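Local coordinates for protein Rho guanine nucleotide exchange factor 12 (Homo sapiens, PDB 1TXD) that acts as a guanine nucleotide exchange factor for the GTPase RhoA through the DH and PH domains seen in this piece of the chain, at residues A[30-35]-A[175-180]; A[47-52]-A[153-158]; A[169-174]-A[206-211]; A[222-227]-A[250-255]. The protein carries 1 engineered substitution. All blocks are in the same frame, centred on the assembly; numbering follows the deposited sequence.

Interaction 1: residues A[30-35]-A[175-180]; sequences NELFYT and TKYPLL
L180 pushes its two methyl groups between E31, L32 and T35, while L32 reaches further across to Y177. The helices run nearly antiparallel, 159° apart, with their short axes 10.5 Å from each other. The packed side is buried and apolar. L32 CD1 comes in beside the CD1–CE1 bond of Y177, at the ring edge and near its plane (4.1 Å to Y177 CE1), and also lies 4.2 Å from L180 CD1. Y177 OH bonds to E36, one residue past segment 30-35, so the ring has a polar hold at its far end.

The solvent side rests on a single point. E31, with CG anti to the backbone N (chi1 -175°), offers only that CG, which meets L180 CD2 at 3.7 Å, short as it is.

T35 marks the border. Its OG1 donates to E31 O (2.7 Å), an oxygen that also takes T35 N, and accepts from R173 NH1 of the opposite helix. A valine here would probably leave R173 NH1 and E31 O each without this hydroxyl partner and break the link between the helices, though R173 NH2 would still have E36. The chemistry implies an apolar seam bordered by one hydroxyl that joins E31 O to R173 of the facing helix.

Interaction 2: residues A[47-52]-A[153-158]; sequences DQVFYQ and ESNPLC
Behind V49 and F50, which face N155, L157 and C158, the shortest polar bond is Q48 NE2 to D47 OD1, 2.7 Å, met from above the carboxylate plane. Q52 NE2 takes the syn lone pair of OD2 on the same carboxylate in a nearly straight bond (175°). D47 is thus gripped at both oxygens, across a stretch where the helix widens into a pi-type turn closed by Q52 N and D47 O.

The contact itself is mostly apolar. V49 spreads its methyls: CG2 touches L157 CD1 at 4.0 Å and lies as close to N155 ND2, while CG1 faces C158 SG and also sits over one face of the F50 ring, toward the rim. F50 slides its outer end between two partners. C158 SG is 3.7 Å from both F50 CE2 and CZ, an oblique sulfur-aromatic approach, and E153 CG meets F50 CZ at the ring edge, 3.9 Å away. The carboxylate of E153 continues past the ring to bond L163 N.

On the loop, N155 OD1 accepts from L157 N at 3.1 Å. An alanine here would probably leave L157 N without that acceptor and open a gap beside the V49 methyls. The bond from L157 N to N155 OD1 makes an Asx turn leading from the end of helix 143-154 into a short 3-10 turn, laid against the long helix 20-57 of the all-helical DH domain.

Interaction 3: residues A[169-174]-A[206-211]; sequences TQMQRL and QILNFV. Engineered in segment 206-211: F210 (natural residue Tyr).
M171 starts with CG anti to its backbone N (chi1 177°) and then bends at both later torsions, which folds its thioether back toward L208 and V211 on the facing helix. V211 has CG1 anti to its own N (chi1 169°), and this splits its branches between two partners: CG1 for M171, CG2 for L174.

The methionine tip does the closest touching. M171 CE lies 3.5 Å from L208 CD1, the two side chains crossing at about a right angle. M171 and V211 instead slide past each other in opposite directions, with M171 SD 4.0 Å from V211 CG1. One turn further on, L174 points at the other helix; its CD2 meets V211 CG2 at 3.7 Å and I207 CG2 more distantly, at 4.3 Å. L208 CD1 also rests near the carbonyl oxygen L174 O, so it covers backbone as well as side chain.

The short axes pass 10.6 Å apart at 144°, and the two backbones come closest at L174 and L208, whose CA atoms are 6.1 Å from each other. Helix 112-126 shields one flank: L174 packs on A121 and I207 on E114. M171 extends the seam along helix 191-230 by also touching N212 and V215.

With almost entirely aliphatic groups and one thioether between the helices, the contact probably rests on shape and exclusion of water. The flexible methionine fills space against L208, while V211 sits between M171 and L174, one methyl against each.

Interaction 4: residues A[222-227]-A[250-255]; sequences QRLEDY and LDLTKR
The ring of Y227 carries R223 O on one face, 3.3 Å above the plane and toward the rim, and CB at its root is what touches L252, 3.9 Å from L252 CD1. The other flat group, the guanidinium of R255, has the D251 carbonyl carbon in plane at its edge.

NH1 of that guanidinium bonds D251 O from above the carbonyl plane, 65° out of it, and K254 N reaches the same oxygen from the opposite face. D251 O is therefore held on both sides, which is likely to steady the turn through L252 and T253. Through NE the arginine pairs with D282, so its charge is met while its backbone faces the helix.

Across the contact, L224 is the central wedge. Its CD1 comes within 3.3 Å of R255 O, a close approach of a methyl to a carbonyl, while CD2 meets L252 CB at 3.9 Å. T253 adds a lighter touch, CG2 to E225 CA at 4.1 Å, lying alongside the helix backbone near L224 O. Polar help comes from just beyond segment 222-227: the amide of Q228 accepts from L252 N and donates to L250 O, clasping the loop backbone beside the apolar patch.

The loop lies after helix 245-248 and leads into strand 257-266 of the PH domain. L252 and R255 pack on L280, and Y227 on Y276 and L278, all of strand 275-280; L224 leans on M257. On the DH side E225 touches F130 of helix 128-141, so the end of helix 191-230 lies between the helical bundle and the PH sheet.

Overall arrangement
Interactions 1 and 3 share helix 169-186 and touch, with centres 13 Å apart. R173 is the joint: it lies in interaction 3, reaches T35 of interaction 1, and pairs through NH2 with E36. Interaction 2 shares helix 20-57 with interaction 1 but sits about 25 Å away, centre to centre, without touching it. All three lie within the DH domain. Interaction 4 lies where helix 191-230 meets the PH domain; its centre is about 26 Å from that of interaction 3, with which it shares that helix, and about 38 Å from that of interaction 1. As in other DH domains, RhoA is probably received on a surface built largely from the helices of interactions 1 and 3.

Interaction 1: residues A[30-35]-A[175-180]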
# COMPACT_ATOMS: atom_id res chain seq x y z
N ASN A 30 29.09 1.25 3.18
CA ASN A 30 29.02 2.63 2.76
C ASN A 30 27.85 2.92 1.83
O ASN A 30 27.38 4.05 1.79
CB ASN A 30 30.31 3.05 2.10
CG ASN A 30 31.23 3.66 3.06
OD1 ASN A 30 31.18 4.86 3.29
ND2 ASN A 30 32.09 2.82 3.68
N GLU A 31 27.43 1.89 1.09
CA GLU A 31 26.26 1.95 0.27
C GLU A 31 25.00 2.14 1.15
O GLU A 31 24.12 2.88 0.77
CB GLU A 31 26.15 0.68 -0.60
CG GLU A 31 25.02 0.61 -1.62
CD GLU A 31 25.12 1.66 -2.73
OE1 GLU A 31 25.88 2.66 -2.55
OE2 GLU A 31 24.40 1.51 -3.76
N LEU A 32 24.94 1.44 2.28
CA LEU A 32 23.84 1.52 3.18
C LEU A 32 23.80 2.92 3.75
O LEU A 32 22.75 3.59 3.68
CB LEU A 32 23.93 0.49 4.29
CG LEU A 32 23.06 0.77 5.52
CD1 LEU A 32 21.54 0.70 5.22
CD2 LEU A 32 23.42 -0.17 6.59
N PHE A 33 24.94 3.41 4.23
CA PHE A 33 24.99 4.74 4.78
C PHE A 33 24.64 5.81 3.75
O PHE A 33 23.79 6.63 4.02
CB PHE A 33 26.33 5.06 5.44
CG PHE A 33 26.65 4.20 6.66
CD1 PHE A 33 25.91 3.06 6.99
CD2 PHE A 33 27.74 4.52 7.46
CE1 PHE A 33 26.27 2.26 8.10
CE2 PHE A 33 28.08 3.73 8.56
CZ PHE A 33 27.32 2.61 8.87
N TYR A 34 25.26 5.77 2.57
CA TYR A 34 25.10 6.78 1.56
C TYR A 34 23.66 6.90 1.03
O TYR A 34 23.18 8.00 0.84
CB TYR A 34 26.07 6.50 0.38
CG TYR A 34 25.99 7.52 -0.75
CD1 TYR A 34 26.93 8.56 -0.83
CD2 TYR A 34 24.97 7.46 -1.75
CE1 TYR A 34 26.87 9.52 -1.87
CE2 TYR A 34 24.90 8.42 -2.76
CZ TYR A 34 25.86 9.44 -2.82
OH TYR A 34 25.83 10.40 -3.80
N THR A 35 23.01 5.77 0.76
CA THR A 35 21.67 5.78 0.21
C THR A 35 20.67 6.13 1.31
O THR A 35 19.59 6.54 1.01
CB THR A 35 21.29 4.42 -0.38
OG1 THR A 35 21.50 3.39 0.60
CG2 THR A 35 22.21 4.06 -1.53
N THR A 175 11.99 -1.62 0.55
CA THR A 175 12.33 -2.83 -0.25
C THR A 175 13.85 -3.01 -0.34
O THR A 175 14.30 -4.12 -0.55
CB THR A 175 11.78 -2.74 -1.69
OG1 THR A 175 12.45 -1.69 -2.37
CG2 THR A 175 10.30 -2.30 -1.72
N LYS A 176 14.62 -1.94 -0.11
CA LYS A 176 16.07 -1.93 -0.27
C LYS A 176 16.84 -2.45 0.96
O LYS A 176 17.89 -3.06 0.84
CB LYS A 176 16.55 -0.50 -0.62
CG LYS A 176 16.14 0.05 -2.01
CD LYS A 176 16.74 -0.77 -3.14
CE LYS A 176 16.11 -0.47 -4.52
NZ LYS A 176 16.31 0.92 -5.01
N TYR A 177 16.33 -2.23 2.16
CA TYR A 177 17.09 -2.64 3.35
C TYR A 177 17.52 -4.10 3.35
O TYR A 177 18.68 -4.39 3.66
CB TYR A 177 16.32 -2.31 4.62
CG TYR A 177 16.30 -0.85 4.93
CD1 TYR A 177 17.48 -0.11 5.04
CD2 TYR A 177 15.11 -0.19 5.15
CE1 TYR A 177 17.45 1.24 5.37
CE2 TYR A 177 15.09 1.17 5.46
CZ TYR A 177 16.24 1.85 5.56
OH TYR A 177 16.21 3.18 5.86
N PRO A 178 16.65 -5.03 2.98
CA PRO A 178 17.04 -6.44 3.04
C PRO A 178 18.26 -6.76 2.18
O PRO A 178 19.11 -7.55 2.59
CB PRO A 178 15.81 -7.17 2.51
CG PRO A 178 14.70 -6.29 2.71
CD PRO A 178 15.25 -4.87 2.55
N LEU A 179 18.34 -6.16 1.00
CA LEU A 179 19.37 -6.47 0.02
C LEU A 179 20.69 -5.84 0.48
O LEU A 179 21.75 -6.47 0.48
CB LEU A 179 18.95 -5.94 -1.35
CG LEU A 179 17.51 -6.23 -1.82
CD1 LEU A 179 17.06 -5.31 -3.01
CD2 LEU A 179 17.40 -7.75 -2.18
N LEU A 180 20.61 -4.60 0.93
CA LEU A 180 21.76 -3.91 1.50
C LEU A 180 22.41 -4.69 2.65
O LEU A 180 23.63 -4.80 2.70
CB LEU A 180 21.35 -2.54 1.98
CG LEU A 180 20.96 -1.56 0.88
CD1 LEU A 180 20.12 -0.42 1.43
CD2 LEU A 180 22.18 -1.01 0.14

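Interaction 2: residues A[47-52]-A[153-158]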
# COMPACT_ATOMS: atom_id res chain seq x y z
N ASP A 47 8.95 17.32 2.39
CA ASP A 47 8.69 18.23 3.54
C ASP A 47 8.83 19.66 3.16
O ASP A 47 7.97 20.48 3.54
CB ASP A 47 9.55 17.87 4.78
CG ASP A 47 9.30 18.75 5.95
OD1 ASP A 47 10.24 19.49 6.29
OD2 ASP A 47 8.18 18.87 6.51
N GLN A 48 9.90 20.04 2.50
CA GLN A 48 10.21 21.49 2.45
C GLN A 48 9.51 22.15 1.25
O GLN A 48 8.99 23.27 1.35
CB GLN A 48 11.71 21.77 2.42
CG GLN A 48 12.43 21.64 3.80
CD GLN A 48 11.84 22.55 4.87
OE1 GLN A 48 11.97 23.78 4.79
NE2 GLN A 48 11.23 21.97 5.90
N VAL A 49 9.43 21.40 0.14
CA VAL A 49 8.89 21.97 -1.09
C VAL A 49 7.35 21.93 -1.07
O VAL A 49 6.74 22.91 -1.50
CB VAL A 49 9.46 21.30 -2.35
CG1 VAL A 49 8.78 21.84 -3.61
CG2 VAL A 49 10.96 21.53 -2.43
N PHE A 50 6.77 20.84 -0.50
CA PHE A 50 5.36 20.58 -0.49
C PHE A 50 4.69 20.85 0.83
O PHE A 50 3.82 21.71 0.88
CB PHE A 50 5.03 19.13 -0.99
CG PHE A 50 5.42 18.92 -2.40
CD1 PHE A 50 4.59 19.32 -3.44
CD2 PHE A 50 6.67 18.45 -2.71
CE1 PHE A 50 4.99 19.22 -4.74
CE2 PHE A 50 7.07 18.33 -4.04
CZ PHE A 50 6.22 18.72 -5.05
N TYR A 51 5.03 20.09 1.88
CA TYR A 51 4.20 20.03 3.05
C TYR A 51 4.31 21.36 3.79
O TYR A 51 3.29 21.99 4.09
CB TYR A 51 4.62 18.91 4.00
CG TYR A 51 3.89 19.01 5.32
CD1 TYR A 51 2.60 18.56 5.46
CD2 TYR A 51 4.46 19.70 6.39
CE1 TYR A 51 1.88 18.73 6.68
CE2 TYR A 51 3.77 19.87 7.62
CZ TYR A 51 2.47 19.34 7.76
OH TYR A 51 1.80 19.50 8.96
N GLN A 52 5.51 21.78 4.07
CA GLN A 52 5.69 23.03 4.87
C GLN A 52 5.05 24.22 4.14
O GLN A 52 4.24 24.92 4.71
CB GLN A 52 7.14 23.30 5.15
CG GLN A 52 7.88 22.40 6.20
CD GLN A 52 7.18 22.21 7.55
OE1 GLN A 52 6.78 23.23 8.21
NE2 GLN A 52 7.12 20.97 8.03
N GLU A 153 6.26 21.70 -8.14
CA GLU A 153 6.89 20.69 -8.97
C GLU A 153 7.85 21.29 -10.03
O GLU A 153 8.64 20.58 -10.63
CB GLU A 153 5.84 19.80 -9.68
CG GLU A 153 4.96 19.02 -8.74
CD GLU A 153 3.80 18.30 -9.42
OE1 GLU A 153 3.39 18.70 -10.52
OE2 GLU A 153 3.28 17.33 -8.82
N SER A 154 7.73 22.58 -10.27
CA SER A 154 8.69 23.29 -11.08
C SER A 154 10.03 23.55 -10.34
O SER A 154 11.05 23.78 -11.00
CB SER A 154 8.08 24.59 -11.61
OG SER A 154 8.24 25.65 -10.70
N ASN A 155 10.04 23.49 -9.00
CA ASN A 155 11.27 23.57 -8.21
C ASN A 155 12.29 22.56 -8.71
O ASN A 155 11.94 21.41 -8.84
CB ASN A 155 10.98 23.28 -6.71
CG ASN A 155 12.06 23.81 -5.79
OD1 ASN A 155 13.21 23.51 -5.97
ND2 ASN A 155 11.68 24.60 -4.82
N PRO A 156 13.52 22.96 -9.03
CA PRO A 156 14.57 22.00 -9.45
C PRO A 156 14.81 20.82 -8.51
O PRO A 156 15.21 19.75 -8.98
CB PRO A 156 15.85 22.87 -9.56
CG PRO A 156 15.38 24.26 -9.78
CD PRO A 156 13.98 24.37 -9.14
N LEU A 157 14.52 20.98 -7.21
CA LEU A 157 14.74 19.89 -6.24
C LEU A 157 13.87 18.67 -6.55
O LEU A 157 14.17 17.56 -6.15
CB LEU A 157 14.52 20.38 -4.81
CG LEU A 157 15.34 21.60 -4.39
CD1 LEU A 157 14.86 22.09 -3.03
CD2 LEU A 157 16.81 21.27 -4.32
N CYS A 158 12.82 18.89 -7.32
CA CYS A 158 11.91 17.86 -7.71
C CYS A 158 12.44 17.03 -8.85
O CYS A 158 11.94 15.92 -9.10
CB CYS A 158 10.56 18.46 -8.10
SG CYS A 158 9.56 19.06 -6.69

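Interaction 3: residues A[169-174]-A[206-211]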
# COMPACT_ATOMS: atom_id res chain seq x y z
N THR A 169 8.63 7.06 -2.50
CA THR A 169 10.02 6.83 -2.18
C THR A 169 10.16 6.11 -0.85
O THR A 169 11.10 5.28 -0.74
CB THR A 169 10.88 8.09 -2.19
OG1 THR A 169 10.28 9.11 -1.37
CG2 THR A 169 10.93 8.68 -3.60
N GLN A 170 9.25 6.35 0.12
CA GLN A 170 9.30 5.61 1.38
C GLN A 170 9.15 4.08 1.18
O GLN A 170 9.99 3.30 1.67
CB GLN A 170 8.23 6.05 2.33
CG GLN A 170 8.40 5.45 3.70
CD GLN A 170 9.75 5.87 4.42
OE1 GLN A 170 10.41 6.88 4.05
NE2 GLN A 170 10.13 5.09 5.42
N MET A 171 8.13 3.64 0.47
CA MET A 171 7.95 2.20 0.23
C MET A 171 9.19 1.66 -0.45
O MET A 171 9.65 0.58 -0.08
CB MET A 171 6.67 1.93 -0.58
CG MET A 171 6.37 0.46 -0.99
SD MET A 171 5.67 -0.52 0.39
CE MET A 171 7.03 -1.50 0.78
N GLN A 172 9.75 2.37 -1.43
CA GLN A 172 10.85 1.80 -2.23
C GLN A 172 12.05 1.53 -1.32
O GLN A 172 12.68 0.49 -1.39
CB GLN A 172 11.26 2.70 -3.42
CG GLN A 172 12.34 2.00 -4.35
CD GLN A 172 11.82 0.74 -5.10
OE1 GLN A 172 10.62 0.41 -5.01
NE2 GLN A 172 12.71 0.06 -5.86
N ARG A 173 12.35 2.50 -0.46
CA ARG A 173 13.41 2.42 0.52
C ARG A 173 13.33 1.16 1.37
O ARG A 173 14.33 0.47 1.61
CB ARG A 173 13.44 3.71 1.40
CG ARG A 173 14.62 3.72 2.39
CD ARG A 173 15.98 3.47 1.73
NE ARG A 173 17.10 3.66 2.66
CZ ARG A 173 18.36 3.31 2.38
NH1 ARG A 173 18.63 2.86 1.21
NH2 ARG A 173 19.36 3.44 3.26
N LEU A 174 12.14 0.85 1.81
CA LEU A 174 11.94 -0.30 2.63
C LEU A 174 12.18 -1.60 1.86
O LEU A 174 12.56 -2.56 2.46
CB LEU A 174 10.55 -0.28 3.22
CG LEU A 174 10.46 0.10 4.68
CD1 LEU A 174 10.79 1.56 4.85
CD2 LEU A 174 9.07 -0.13 5.05
N GLN A 206 10.99 -9.04 7.66
CA GLN A 206 9.76 -9.00 8.47
C GLN A 206 9.06 -7.63 8.42
O GLN A 206 7.87 -7.57 8.27
CB GLN A 206 10.06 -9.32 9.94
CG GLN A 206 10.07 -10.80 10.33
CD GLN A 206 10.25 -10.99 11.85
OE1 GLN A 206 11.10 -11.78 12.27
NE2 GLN A 206 9.50 -10.23 12.66
N ILE A 207 9.82 -6.56 8.60
CA ILE A 207 9.32 -5.19 8.52
C ILE A 207 8.66 -4.91 7.17
O ILE A 207 7.57 -4.36 7.09
CB ILE A 207 10.45 -4.19 8.72
CG1 ILE A 207 10.89 -4.15 10.17
CG2 ILE A 207 10.06 -2.83 8.27
CD1 ILE A 207 12.20 -3.32 10.42
N LEU A 208 9.36 -5.26 6.10
CA LEU A 208 8.85 -5.07 4.77
C LEU A 208 7.54 -5.82 4.62
O LEU A 208 6.58 -5.23 4.15
CB LEU A 208 9.86 -5.56 3.73
CG LEU A 208 9.42 -5.62 2.28
CD1 LEU A 208 9.01 -4.25 1.78
CD2 LEU A 208 10.54 -6.29 1.36
N ASN A 209 7.50 -7.11 5.00
CA ASN A 209 6.26 -7.89 4.92
C ASN A 209 5.08 -7.30 5.69
O ASN A 209 3.95 -7.43 5.24
CB ASN A 209 6.49 -9.34 5.37
CG ASN A 209 7.39 -10.10 4.42
OD1 ASN A 209 8.34 -10.77 4.86
ND2 ASN A 209 7.10 -10.02 3.13
N PHE A 210 5.35 -6.67 6.85
CA PHE A 210 4.32 -6.02 7.68
C PHE A 210 3.84 -4.78 6.97
O PHE A 210 2.68 -4.43 6.99
CB PHE A 210 4.91 -5.63 9.05
CG PHE A 210 3.93 -4.91 10.01
CD1 PHE A 210 3.86 -3.53 10.04
CD2 PHE A 210 3.14 -5.64 10.90
CE1 PHE A 210 2.98 -2.86 10.95
CE2 PHE A 210 2.26 -5.01 11.80
CZ PHE A 210 2.18 -3.59 11.81
N VAL A 211 4.76 -4.06 6.37
CA VAL A 211 4.37 -2.87 5.64
C VAL A 211 3.57 -3.27 4.41
O VAL A 211 2.46 -2.79 4.22
CB VAL A 211 5.52 -2.01 5.32
CG1 VAL A 211 5.08 -0.89 4.32
CG2 VAL A 211 6.00 -1.43 6.63

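Interaction 4: residues A[222-227]-A[250-255]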
# COMPACT_ATOMS: atom_id res chain seq x y z
N GLN A 222 -9.38 1.52 -0.25
CA GLN A 222 -9.43 2.75 -1.04
C GLN A 222 -10.18 2.47 -2.36
O GLN A 222 -10.89 3.34 -2.92
CB GLN A 222 -8.02 3.32 -1.23
CG GLN A 222 -7.96 4.75 -1.80
CD GLN A 222 -8.23 4.76 -3.31
OE1 GLN A 222 -7.68 3.92 -4.05
NE2 GLN A 222 -9.14 5.63 -3.75
N ARG A 223 -10.09 1.24 -2.85
CA ARG A 223 -10.87 0.85 -4.02
C ARG A 223 -12.35 0.95 -3.72
O ARG A 223 -13.11 1.55 -4.46
CB ARG A 223 -10.54 -0.55 -4.44
CG ARG A 223 -9.41 -0.64 -5.43
CD ARG A 223 -9.38 -2.01 -6.12
NE ARG A 223 -9.24 -3.09 -5.14
CZ ARG A 223 -8.08 -3.65 -4.71
NH1 ARG A 223 -6.89 -3.25 -5.16
NH2 ARG A 223 -8.12 -4.65 -3.82
N LEU A 224 -12.74 0.36 -2.60
CA LEU A 224 -14.10 0.47 -2.10
C LEU A 224 -14.54 1.87 -1.90
O LEU A 224 -15.65 2.22 -2.28
CB LEU A 224 -14.23 -0.27 -0.77
CG LEU A 224 -14.63 -1.74 -0.90
CD1 LEU A 224 -14.83 -2.31 0.50
CD2 LEU A 224 -15.91 -1.87 -1.71
N GLU A 225 -13.68 2.69 -1.31
CA GLU A 225 -14.06 4.08 -0.98
C GLU A 225 -14.40 4.84 -2.27
O GLU A 225 -15.25 5.74 -2.31
CB GLU A 225 -12.87 4.74 -0.26
CG GLU A 225 -13.16 6.07 0.34
CD GLU A 225 -12.00 6.53 1.21
OE1 GLU A 225 -11.79 5.93 2.28
OE2 GLU A 225 -11.29 7.47 0.81
N ASP A 226 -13.66 4.47 -3.31
CA ASP A 226 -13.87 4.94 -4.68
C ASP A 226 -15.19 4.39 -5.21
O ASP A 226 -15.98 5.13 -5.79
CB ASP A 226 -12.73 4.44 -5.59
CG ASP A 226 -12.75 5.13 -6.96
OD1 ASP A 226 -12.61 6.38 -7.00
OD2 ASP A 226 -12.91 4.48 -8.02
N TYR A 227 -15.42 3.09 -5.04
CA TYR A 227 -16.68 2.52 -5.50
C TYR A 227 -17.82 3.18 -4.73
O TYR A 227 -18.79 3.63 -5.34
CB TYR A 227 -16.67 1.01 -5.30
CG TYR A 227 -15.67 0.28 -6.15
CD1 TYR A 227 -15.06 0.87 -7.26
CD2 TYR A 227 -15.38 -1.02 -5.88
CE1 TYR A 227 -14.12 0.16 -8.04
CE2 TYR A 227 -14.48 -1.74 -6.65
CZ TYR A 227 -13.86 -1.15 -7.73
OH TYR A 227 -12.97 -1.94 -8.47
N LEU A 250 -26.90 2.47 1.46
CA LEU A 250 -25.94 1.38 1.44
C LEU A 250 -24.52 1.91 1.48
O LEU A 250 -24.13 2.74 0.65
CB LEU A 250 -26.11 0.50 0.19
CG LEU A 250 -25.03 -0.57 -0.01
CD1 LEU A 250 -25.19 -1.67 1.02
CD2 LEU A 250 -25.05 -1.13 -1.42
N ASP A 251 -23.75 1.39 2.43
CA ASP A 251 -22.38 1.80 2.64
C ASP A 251 -21.42 0.62 2.49
O ASP A 251 -21.17 -0.11 3.45
CB ASP A 251 -22.23 2.43 4.02
CG ASP A 251 -20.96 3.27 4.13
OD1 ASP A 251 -20.01 2.96 3.39
OD2 ASP A 251 -20.85 4.25 4.91
N LEU A 252 -20.87 0.48 1.28
CA LEU A 252 -19.86 -0.54 0.99
C LEU A 252 -18.69 -0.52 1.98
O LEU A 252 -18.20 -1.58 2.37
CB LEU A 252 -19.33 -0.40 -0.45
CG LEU A 252 -20.32 -0.15 -1.61
CD1 LEU A 252 -19.61 0.17 -2.94
CD2 LEU A 252 -21.27 -1.33 -1.78
N THR A 253 -18.27 0.67 2.41
CA THR A 253 -17.05 0.83 3.22
C THR A 253 -17.12 0.22 4.62
O THR A 253 -16.08 0.04 5.27
CB THR A 253 -16.64 2.34 3.34
OG1 THR A 253 -17.62 3.06 4.10
CG2 THR A 253 -16.64 3.04 1.97
N LYS A 254 -18.32 -0.11 5.09
CA LYS A 254 -18.46 -0.70 6.43
C LYS A 254 -18.34 -2.23 6.42
O LYS A 254 -18.63 -2.89 7.42
CB LYS A 254 -19.77 -0.24 7.11
CG LYS A 254 -19.66 1.11 7.83
CD LYS A 254 -18.88 1.02 9.17
CE LYS A 254 -17.43 1.49 9.06
NZ LYS A 254 -17.29 2.77 8.33
N ARG A 255 -17.89 -2.77 5.30
CA ARG A 255 -17.45 -4.16 5.22
C ARG A 255 -16.31 -4.28 4.22
O ARG A 255 -16.18 -3.48 3.31
CB ARG A 255 -18.63 -5.06 4.80
CG ARG A 255 -19.18 -4.80 3.38
CD ARG A 255 -20.37 -3.84 3.33
NE ARG A 255 -21.60 -4.50 3.78
CZ ARG A 255 -22.77 -3.90 3.91
NH1 ARG A 255 -22.91 -2.60 3.67
NH2 ARG A 255 -23.82 -4.61 4.32